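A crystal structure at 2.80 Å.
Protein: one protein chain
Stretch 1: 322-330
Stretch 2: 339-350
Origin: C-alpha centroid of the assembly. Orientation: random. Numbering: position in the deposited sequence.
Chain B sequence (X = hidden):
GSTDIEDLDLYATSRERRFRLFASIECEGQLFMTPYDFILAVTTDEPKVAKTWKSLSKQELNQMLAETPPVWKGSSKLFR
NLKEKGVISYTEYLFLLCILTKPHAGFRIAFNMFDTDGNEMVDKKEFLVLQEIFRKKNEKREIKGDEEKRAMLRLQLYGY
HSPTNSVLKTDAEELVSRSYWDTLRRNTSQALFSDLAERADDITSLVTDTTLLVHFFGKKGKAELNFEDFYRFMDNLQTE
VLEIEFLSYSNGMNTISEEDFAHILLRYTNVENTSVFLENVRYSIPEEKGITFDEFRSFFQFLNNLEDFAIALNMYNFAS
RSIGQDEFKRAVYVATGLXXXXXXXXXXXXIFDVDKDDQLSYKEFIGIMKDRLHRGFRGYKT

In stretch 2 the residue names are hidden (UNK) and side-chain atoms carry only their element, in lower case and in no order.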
ATOM      1  N   SER B 322     -20.968   3.580   2.372  1.00 66.65           N
ATOM      2  CA  SER B 322     -20.642   3.792   0.969  1.00 60.83           C
ATOM      3  C   SER B 322     -20.479   5.279   0.713  1.00 60.41           C
ATOM      4  O   SER B 322     -21.237   6.102   1.240  1.00 72.52           O
ATOM      5  CB  SER B 322     -21.724   3.240   0.039  1.00 56.95           C
ATOM      6  OG  SER B 322     -21.764   1.832   0.092  1.00 64.29           O
ATOM      7  N   ILE B 323     -19.544   5.598  -0.117  1.00 68.99           N
ATOM      8  CA  ILE B 323     -19.241   6.970  -0.483  1.00 62.17           C
ATOM      9  C   ILE B 323     -20.133   7.394  -1.651  1.00 51.97           C
ATOM     10  O   ILE B 323     -20.546   6.572  -2.478  1.00 49.37           O
ATOM     11  CB  ILE B 323     -17.734   7.054  -0.811  1.00 43.62           C
ATOM     12  CG1 ILE B 323     -17.299   8.477  -1.118  1.00 42.47           C
ATOM     13  CG2 ILE B 323     -17.406   6.144  -1.954  1.00 42.42           C
ATOM     14  CD1 ILE B 323     -17.078   9.318   0.098  1.00 61.83           C
ATOM     15  N   GLY B 324     -20.461   8.700  -1.716  1.00 49.40           N
ATOM     16  CA  GLY B 324     -21.098   9.256  -2.898  1.00 56.01           C
ATOM     17  C   GLY B 324     -20.091   9.827  -3.899  1.00 52.56           C
ATOM     18  O   GLY B 324     -18.895   9.918  -3.634  1.00 52.00           O
ATOM     19  N   GLN B 325     -20.594  10.254  -5.066  1.00 48.51           N
ATOM     20  CA  GLN B 325     -19.626  10.654  -6.082  1.00 45.93           C
ATOM     21  C   GLN B 325     -18.933  11.956  -5.722  1.00 53.97           C
ATOM     22  O   GLN B 325     -17.756  12.134  -6.061  1.00 58.91           O
ATOM     23  CB  GLN B 325     -20.241  10.806  -7.483  1.00 47.08           C
ATOM     24  CG  GLN B 325     -21.078   9.642  -7.953  1.00 56.27           C
ATOM     25  CD  GLN B 325     -21.659   9.806  -9.362  1.00 52.00           C
ATOM     26  OE1 GLN B 325     -22.499   9.006  -9.768  1.00 54.24           O
ATOM     27  NE2 GLN B 325     -21.132  10.757 -10.144  1.00 48.84           N
ATOM     28  N   ASP B 326     -19.589  12.841  -4.972  1.00 46.91           N
ATOM     29  CA  ASP B 326     -18.946  14.109  -4.644  1.00 46.14           C
ATOM     30  C   ASP B 326     -17.744  13.903  -3.729  1.00 56.18           C
ATOM     31  O   ASP B 326     -16.621  14.323  -4.044  1.00 61.22           O
ATOM     32  CB  ASP B 326     -19.950  15.058  -4.009  1.00 49.26           C
ATOM     33  CG  ASP B 326     -20.914  15.645  -5.010  1.00 73.07           C
ATOM     34  OD1 ASP B 326     -21.836  14.938  -5.475  1.00 75.62           O
ATOM     35  OD2 ASP B 326     -20.755  16.838  -5.313  1.00 73.36           O
ATOM     36  N   GLU B 327     -17.954  13.265  -2.579  1.00 47.05           N
ATOM     37  CA  GLU B 327     -16.826  13.032  -1.698  1.00 42.26           C
ATOM     38  C   GLU B 327     -15.971  11.862  -2.164  1.00 40.83           C
ATOM     39  O   GLU B 327     -14.856  11.692  -1.659  1.00 40.90           O
ATOM     40  CB  GLU B 327     -17.310  12.848  -0.249  1.00 60.12           C
ATOM     41  CG  GLU B 327     -16.166  12.947   0.803  1.00 76.76           C
ATOM     42  CD  GLU B 327     -16.025  14.335   1.472  1.00 84.16           C
ATOM     43  OE1 GLU B 327     -16.939  15.189   1.344  1.00 85.31           O
ATOM     44  OE2 GLU B 327     -14.972  14.579   2.108  1.00 81.76           O
ATOM     45  N   PHE B 328     -16.426  11.076  -3.147  1.00 42.68           N
ATOM     46  CA  PHE B 328     -15.483  10.185  -3.821  1.00 37.62           C
ATOM     47  C   PHE B 328     -14.456  11.006  -4.585  1.00 41.73           C
ATOM     48  O   PHE B 328     -13.243  10.786  -4.455  1.00 33.27           O
ATOM     49  CB  PHE B 328     -16.205   9.215  -4.758  1.00 38.54           C
ATOM     50  CG  PHE B 328     -15.272   8.321  -5.548  1.00 36.30           C
ATOM     51  CD1 PHE B 328     -14.670   8.766  -6.718  1.00 45.09           C
ATOM     52  CD2 PHE B 328     -14.985   7.043  -5.114  1.00 35.91           C
ATOM     53  CE1 PHE B 328     -13.819   7.951  -7.435  1.00 32.89           C
ATOM     54  CE2 PHE B 328     -14.136   6.231  -5.827  1.00 34.10           C
ATOM     55  CZ  PHE B 328     -13.557   6.684  -6.987  1.00 32.58           C
ATOM     56  N   LYS B 329     -14.927  11.978  -5.372  1.00 37.15           N
ATOM     57  CA  LYS B 329     -14.009  12.869  -6.068  1.00 45.94           C
ATOM     58  C   LYS B 329     -13.101  13.600  -5.081  1.00 53.45           C
ATOM     59  O   LYS B 329     -11.877  13.704  -5.282  1.00 31.80           O
ATOM     60  CB  LYS B 329     -14.783  13.878  -6.917  1.00 36.54           C
ATOM     61  CG  LYS B 329     -13.948  15.117  -7.207  1.00 40.80           C
ATOM     62  CD  LYS B 329     -14.402  15.866  -8.423  1.00 43.34           C
ATOM     63  CE  LYS B 329     -15.891  15.766  -8.620  1.00 39.51           C
ATOM     64  NZ  LYS B 329     -16.302  16.976  -9.368  1.00 41.15           N
ATOM     65  N   ARG B 330     -13.683  14.092  -3.980  1.00 49.87           N
ATOM     66  CA  ARG B 330     -12.876  14.889  -3.072  1.00 54.67           C
ATOM     67  C   ARG B 330     -11.849  14.026  -2.348  1.00 48.15           C
ATOM     68  O   ARG B 330     -10.703  14.456  -2.146  1.00 36.97           O
ATOM     69  CB  ARG B 330     -13.780  15.615  -2.082  1.00 37.65           C
ATOM     70  CG  ARG B 330     -12.981  16.410  -1.107  1.00 37.36           C
ATOM     71  CD  ARG B 330     -13.787  17.421  -0.324  1.00 55.10           C
ATOM     72  NE  ARG B 330     -12.843  18.201   0.467  1.00 55.92           N
ATOM     73  CZ  ARG B 330     -12.324  17.798   1.621  1.00 56.01           C
ATOM     74  NH1 ARG B 330     -12.752  16.675   2.187  1.00 44.98           N
ATOM     75  NH2 ARG B 330     -11.440  18.565   2.253  1.00 59.31           N
ATOM     76  N   UNK B 339      -7.190  15.481  -9.894  1.00 53.20           N
ATOM     77  CA  UNK B 339      -8.528  16.040 -10.055  1.00 54.24           C
ATOM     78  C   UNK B 339      -9.233  15.215 -11.123  1.00 55.16           C
ATOM     79  O   UNK B 339      -8.852  15.258 -12.301  1.00 62.22           O
ATOM     80  c   UNK B 339      -8.484  17.528 -10.420  1.00 52.92           C
ATOM     81  c   UNK B 339      -7.831  19.898  -9.697  1.00 50.62           C
ATOM     82  c   UNK B 339      -7.732  18.401  -9.404  1.00 52.77           C
ATOM     83  n   UNK B 339      -6.081  21.798  -9.678  1.00 47.32           N
ATOM     84  c   UNK B 339      -6.782  20.709  -8.900  1.00 53.22           C
ATOM     85  N   UNK B 340     -10.247  14.461 -10.698  1.00 39.70           N
ATOM     86  CA  UNK B 340     -11.064  13.642 -11.580  1.00 28.97           C
ATOM     87  C   UNK B 340     -12.188  14.517 -12.111  1.00 50.57           C
ATOM     88  O   UNK B 340     -12.789  15.282 -11.346  1.00 56.51           O
ATOM     89  c   UNK B 340     -11.332  10.024 -10.378  1.00 36.07           C
ATOM     90  c   UNK B 340      -9.221   8.991 -10.312  1.00 36.86           C
ATOM     91  c   UNK B 340      -9.392  11.355 -10.750  1.00 25.45           C
ATOM     92  c   UNK B 340     -11.668  12.468 -10.813  1.00 29.45           C
ATOM     93  c   UNK B 340     -10.769  11.266 -10.651  1.00 27.54           C
ATOM     94  c   UNK B 340      -8.615  10.222 -10.579  1.00 31.61           C
ATOM     95  c   UNK B 340     -10.563   8.902 -10.207  1.00 26.72           C
ATOM     96  N   UNK B 341     -12.459  14.429 -13.412  1.00 49.60           N
ATOM     97  CA  UNK B 341     -13.636  15.084 -13.950  1.00 34.24           C
ATOM     98  C   UNK B 341     -14.906  14.433 -13.400  1.00 41.87           C
ATOM     99  O   UNK B 341     -14.923  13.238 -13.097  1.00 50.06           O
ATOM    100  c   UNK B 341     -13.640  15.006 -15.466  1.00 34.29           C
ATOM    101  o   UNK B 341     -13.876  13.681 -15.918  1.00 43.06           O
ATOM    102  N   UNK B 342     -15.994  15.198 -13.265  1.00 44.33           N
ATOM    103  CA  UNK B 342     -17.259  14.576 -12.854  1.00 49.90           C
ATOM    104  C   UNK B 342     -17.713  13.537 -13.838  1.00 52.82           C
ATOM    105  O   UNK B 342     -18.442  12.607 -13.475  1.00 67.26           O
ATOM    106  c   UNK B 342     -17.353  16.936 -12.562  1.00 57.85           C
ATOM    107  c   UNK B 342     -18.235  15.758 -12.790  1.00 58.89           C
ATOM    108  c   UNK B 342     -16.129  16.657 -13.392  1.00 48.07           C
ATOM    109  N   UNK B 343     -17.323  13.677 -15.098  1.00 60.89           N
ATOM    110  CA  UNK B 343     -17.625  12.617 -16.039  1.00 61.75           C
ATOM    111  C   UNK B 343     -16.892  11.331 -15.666  1.00 45.75           C
ATOM    112  O   UNK B 343     -17.489  10.248 -15.648  1.00 42.86           O
ATOM    113  c   UNK B 343     -17.221  10.408 -19.956  1.00 55.93           C
ATOM    114  n   UNK B 343     -18.520  10.431 -19.717  1.00 61.44           N
ATOM    115  c   UNK B 343     -18.783  11.389 -18.771  1.00 60.76           C
ATOM    116  c   UNK B 343     -17.600  11.966 -18.452  1.00 61.07           C
ATOM    117  c   UNK B 343     -17.275  13.031 -17.461  1.00 60.24           C
ATOM    118  n   UNK B 343     -16.639  11.318 -19.196  1.00 60.03           N
ATOM    119  N   UNK B 344     -15.596  11.432 -15.352  1.00 37.06           N
ATOM    120  CA  UNK B 344     -14.837  10.242 -14.973  1.00 34.39           C
ATOM    121  C   UNK B 344     -15.425   9.598 -13.730  1.00 36.11           C
ATOM    122  O   UNK B 344     -15.650   8.383 -13.692  1.00 35.71           O
ATOM    123  c   UNK B 344     -11.028   9.957 -14.015  1.00 35.71           C
ATOM    124  c   UNK B 344     -12.424   9.450 -14.321  1.00 33.22           C
ATOM    125  c   UNK B 344     -13.366  10.593 -14.735  1.00 33.51           C
ATOM    126  c   UNK B 344     -12.358   8.400 -15.414  1.00 29.45           C
ATOM    127  N   UNK B 345     -15.723  10.405 -12.715  1.00 36.17           N
ATOM    128  CA  UNK B 345     -16.288   9.863 -11.488  1.00 37.29           C
ATOM    129  C   UNK B 345     -17.612   9.187 -11.780  1.00 54.62           C
ATOM    130  O   UNK B 345     -17.861   8.052 -11.351  1.00 66.60           O
ATOM    131  c   UNK B 345     -17.217  10.448  -9.253  1.00 39.67           C
ATOM    132  c   UNK B 345     -15.061  11.406  -9.939  1.00 35.35           C
ATOM    133  c   UNK B 345     -16.434  10.967 -10.426  1.00 37.95           C
ATOM    134  N   UNK B 346     -18.470   9.864 -12.536  1.00 52.00           N
ATOM    135  CA  UNK B 346     -19.776   9.303 -12.857  1.00 60.80           C
ATOM    136  C   UNK B 346     -19.629   7.996 -13.620  1.00 54.74           C
ATOM    137  O   UNK B 346     -20.378   7.031 -13.391  1.00 46.54           O
ATOM    138  n   UNK B 346     -22.837  10.909 -14.200  1.00 91.07           N
ATOM    139  c   UNK B 346     -22.006   9.924 -13.902  1.00 79.83           C
ATOM    140  c   UNK B 346     -20.575  10.339 -13.650  1.00 66.89           C
ATOM    141  o   UNK B 346     -22.383   8.758 -13.765  1.00 82.79           O
ATOM    142  N   UNK B 347     -18.634   7.930 -14.500  1.00 42.33           N
ATOM    143  CA  UNK B 347     -18.425   6.722 -15.273  1.00 41.96           C
ATOM    144  C   UNK B 347     -17.961   5.581 -14.379  1.00 49.71           C
ATOM    145  O   UNK B 347     -18.483   4.464 -14.471  1.00 42.48           O
ATOM    146  c   UNK B 347     -17.441   6.999 -16.399  1.00 49.89           C
ATOM    147  c   UNK B 347     -17.251   5.737 -17.223  1.00 39.67           C
ATOM    148  o   UNK B 347     -17.976   8.033 -17.241  1.00 58.36           O
ATOM    149  N   UNK B 348     -16.985   5.843 -13.501  1.00 54.89           N
ATOM    150  CA  UNK B 348     -16.546   4.826 -12.546  1.00 46.37           C
ATOM    151  C   UNK B 348     -17.727   4.316 -11.733  1.00 40.78           C
ATOM    152  O   UNK B 348     -17.871   3.107 -11.515  1.00 41.58           O
ATOM    153  c   UNK B 348     -15.432   5.369 -11.627  1.00 35.55           C
ATOM    154  c   UNK B 348     -14.168   5.639 -12.402  1.00 32.91           C
ATOM    155  c   UNK B 348     -15.142   4.382 -10.536  1.00 35.33           C
ATOM    156  N   UNK B 349     -18.602   5.217 -11.288  1.00 46.54           N
ATOM    157  CA  UNK B 349     -19.744   4.770 -10.492  1.00 55.96           C
ATOM    158  C   UNK B 349     -20.668   3.871 -11.308  1.00 53.13           C
ATOM    159  O   UNK B 349     -21.076   2.803 -10.838  1.00 49.57           O
ATOM    160  c   UNK B 349     -20.492   5.963  -9.895  1.00 47.14           C
ATOM    161  c   UNK B 349     -18.583   6.674  -8.428  1.00 51.58           C
ATOM    162  c   UNK B 349     -20.228   6.816  -6.208  1.00 54.48           C
ATOM    163  c   UNK B 349     -18.872   7.122  -6.096  1.00 53.14           C
ATOM    164  c   UNK B 349     -18.054   7.057  -7.208  1.00 42.94           C
ATOM    165  c   UNK B 349     -19.940   6.392  -8.569  1.00 55.95           C
ATOM    166  c   UNK B 349     -20.750   6.437  -7.441  1.00 57.26           C
ATOM    167  N   UNK B 350     -20.985   4.261 -12.546  1.00 54.80           N
ATOM    168  CA  UNK B 350     -21.863   3.412 -13.347  1.00 51.29           C
ATOM    169  C   UNK B 350     -21.201   2.083 -13.710  1.00 50.19           C
ATOM    170  O   UNK B 350     -21.891   1.084 -13.938  1.00 52.61           O
ATOM    171  c   UNK B 350     -22.306   4.152 -14.612  1.00 52.27           C
ATOM    172  n   UNK B 350     -26.541   5.215 -14.092  1.00 74.53           N
ATOM    173  c   UNK B 350     -24.108   5.654 -13.501  1.00 63.97           C
ATOM    174  c   UNK B 350     -25.516   6.235 -13.691  1.00 72.89           C
ATOM    175  c   UNK B 350     -23.770   4.653 -14.612  1.00 64.69           C
TER
HETATM  176  O   HOH W   1     -10.619  14.707  -7.794  1.00 21.83           O

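Position 339 carries four carbons in a row ending in nitrogen; its end leads away from stretch 1 and makes no contact. A straight tail with a terminal amine is lysine: Lys339, which adds nothing to this contact.

At position 340 one carbon leads to a six-membered ring of carbon with no hetero atom. The CA-to-CB bond points toward the first stretch, and the ring reaches the edge of the Phe328 ring. The residue is Phe340, with its CD2 4.4 Å from Phe328 CE1. The backbone takes part as well. Phe340 N donates to a water (2.9 Å to the water O), and that water donates to Lys329 O (3.0 Å), so one solvent molecule links the two stretches. Lys329 CD packs 3.4 Å from Phe340 O.

Position 341 has one carbon and one oxygen, and its CA-to-CB bond points away from stretch 1: Ser341. Its OG accepts from the backbone N of position 344 at 2.9 Å, capping the helix that follows.

At 342 three carbons close a ring onto the backbone nitrogen, which only proline does, and the ring touches the end of Lys329. Pro342, in the first turn of the helix, needs no amide hydrogen there; its CG lies 3.4 Å from Lys329 NZ, a contact without a hydrogen bond.

Position 343 shows one carbon and a five-membered ring of three carbons and two nitrogens; its CA-to-CB bond points away: His343. Position 344 has four carbons forked at the second, out of reach of stretch 1, and is Leu344, buried elsewhere in the structure.

Position 345 is one carbon carrying two more, its CA-to-CB bond pointing toward stretch 1, where it touches Gln325, Phe328 and Lys329: Val345. Val345 CG1 sits 3.5 Å from Gln325 CB and 4.0 Å from Phe328 CD1, while CG2 is 3.9 Å from Lys329 CB. Val345 CA is 6.4 Å from Gln325 CA.

At 346 two carbons end in one oxygen and one nitrogen, set beside the end of Gln325, giving Asn346. Position 347, one carbon bearing an oxygen and a carbon, is Thr347; its CA-to-CB bond points away, and its OG1 donates to His343 O at 2.8 Å. Position 348 repeats the three-carbon fork, its CA-to-CB bond pointing toward stretch 1: Val348, whose CG1 is 4.5 Å from Phe328 CZ.

Position 349 again has one carbon and a six-carbon ring, which packs against Gln325 and meets Phe328: Phe349. Gln325 CG lies over one ring face, 3.4 Å from the centroid of the Phe349 ring, a CH-pi contact. The ring's edge meets the face of Phe328, with Phe349 CE1 3.5 Å from Phe328 CG and the planes at 86°. Position 350, four carbons ending in nitrogen, is Lys350, marginal here.

The rule is shape before polarity. No direct hydrogen bond crosses between the stretches; Phe349 serves Gln325 with its face and Phe328 with its edge, Val345 packs against Gln325, Phe328 and Lys329, and Phe340 extends the packing along the edge of Phe328. Lys329 lays its aliphatic length along the margin, where the water supplies the polar link.

Stretch 2 339-350: KFSPHLVNTVFK
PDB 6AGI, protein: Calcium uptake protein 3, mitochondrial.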